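PDB 4WBX: 2-keto acid:ferredoxin oxidoreductase subunit alpha from Pyrococcus furiosus, which probably catalyses, with its partner subunits, the CoA-dependent oxidative decarboxylation of 2-oxoglutarate to succinyl-CoA, passing the electrons to ferredoxin. Local coordinates for the interface of chains A and B. Coordinates in Å, arbitrary orientation; residue numbers count along the deposited sequence, not the author numbering. Chains: chain A/B, 2-keto acid:ferredoxin oxidoreductase subunit alpha.

The interface of chains A and B. Residues chain A 149, 267, 271; chain B 353, 376.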
ATOM      1  N   ASP A 149      -0.917 -11.997  18.853  1.00 64.33           N
ATOM      2  CA  ASP A 149      -0.087 -12.171  20.037  1.00 65.24           C
ATOM      3  C   ASP A 149       1.344 -12.179  19.598  1.00 62.46           C
ATOM      4  O   ASP A 149       1.721 -12.946  18.721  1.00 57.54           O
ATOM      5  CB  ASP A 149      -0.396 -13.488  20.763  1.00 68.83           C
ATOM      6  CG  ASP A 149      -1.585 -13.379  21.676  1.00 69.19           C
ATOM      7  OD1 ASP A 149      -1.585 -12.487  22.561  1.00 62.75           O
ATOM      8  OD2 ASP A 149      -2.529 -14.177  21.481  1.00 71.95           O
ATOM      9  N   ILE A 267       3.951 -19.365  18.551  1.00 69.28           N
ATOM     10  CA  ILE A 267       3.846 -18.004  19.051  1.00 66.94           C
ATOM     11  C   ILE A 267       3.718 -18.001  20.576  1.00 72.04           C
ATOM     12  O   ILE A 267       3.416 -16.972  21.190  1.00 78.29           O
ATOM     13  CB  ILE A 267       2.649 -17.238  18.437  1.00 71.83           C
ATOM     14  CG1 ILE A 267       1.331 -17.662  19.087  1.00 71.47           C
ATOM     15  CG2 ILE A 267       2.607 -17.401  16.919  1.00 73.33           C
ATOM     16  CD1 ILE A 267       0.139 -16.851  18.621  1.00 77.68           C
ATOM     17  N   VAL A 271       6.575 -15.298  22.281  1.00 64.76           N
ATOM     18  CA  VAL A 271       6.240 -14.338  23.329  1.00 65.65           C
ATOM     19  C   VAL A 271       7.117 -14.539  24.561  1.00 69.07           C
ATOM     20  O   VAL A 271       7.494 -13.578  25.249  1.00 68.15           O
ATOM     21  CB  VAL A 271       4.751 -14.437  23.719  1.00 63.50           C
ATOM     22  CG1 VAL A 271       4.424 -13.577  24.966  1.00 56.38           C
ATOM     23  CG2 VAL A 271       3.889 -14.037  22.539  1.00 66.85           C
TER
ATOM     24  N   LEU B 353      -2.755 -14.044  24.769  1.00 62.24           N
ATOM     25  CA  LEU B 353      -1.824 -14.233  25.882  1.00 55.94           C
ATOM     26  C   LEU B 353      -1.922 -13.118  26.888  1.00 55.13           C
ATOM     27  O   LEU B 353      -1.006 -12.907  27.665  1.00 61.78           O
ATOM     28  CB  LEU B 353      -0.387 -14.374  25.394  1.00 51.85           C
ATOM     29  CG  LEU B 353      -0.209 -15.701  24.649  1.00 59.86           C
ATOM     30  CD1 LEU B 353       1.206 -15.933  24.111  1.00 60.36           C
ATOM     31  CD2 LEU B 353      -0.613 -16.834  25.556  1.00 62.07           C
ATOM     32  N   ILE B 376      -5.124 -20.535  23.333  1.00 77.92           N
ATOM     33  CA  ILE B 376      -4.894 -20.064  21.980  1.00 78.90           C
ATOM     34  C   ILE B 376      -4.599 -21.286  21.120  1.00 77.64           C
ATOM     35  O   ILE B 376      -4.180 -22.324  21.627  1.00 76.92           O
ATOM     36  CB  ILE B 376      -3.718 -19.053  21.900  1.00 74.09           C
ATOM     37  CG1 ILE B 376      -2.429 -19.687  22.418  1.00 72.07           C
ATOM     38  CG2 ILE B 376      -4.004 -17.806  22.723  1.00 65.72           C
ATOM     39  CD1 ILE B 376      -1.288 -19.580  21.464  1.00 72.12           C
TER
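B:Leu353 meets chain A in two places: its backbone N and side chain meet A:Asp149, and its methyl CD1 meets A:Val271. The backbone N donates a hydrogen bond to the carboxylate oxygen OD1 of A:Asp149 at 2.9 Å. The N-H comes from above the carboxylate, 42° out of its plane, and the bond is moderately bent, 153° at the hydrogen. The A:Asp149 carboxylate carbon CG is anti to the carbonyl carbon (chi1 -83°), which turns the group towards chain B. The carboxylate also lies against the leucine side chain, with its CG 4.0 Å from CG of B:Leu353. With an alanine here, the amide of B:Leu353 would probably lose this acceptor, and the carboxylate that packs near CB and CG of the leucine would be gone.

In the leucine CD1 is anti to CA, and this methyl reaches the helix of chain A. There CD1 meets the methyl CG2 of A:Val271 at 3.6 Å. The two side chains run past each other in opposite directions. CD1 also lies 3.8 Å from the backbone O of A:Ile267. B:Ile376 makes a looser apolar contact, its terminal CD1 being 4.0 Å from CG1 of A:Ile267, and these two side chains cross at a slant.

The patch is part of a two-fold symmetric interface in the deposited assembly of four alpha subunits; the structure alone does not show whether this pairing occurs in the complete enzyme. Chain A supplies a loop residue and one side of helix 267-275. Chain B supplies two loop residues, B:Leu353 after strand 345-350 and B:Ile376 after strand 369-374.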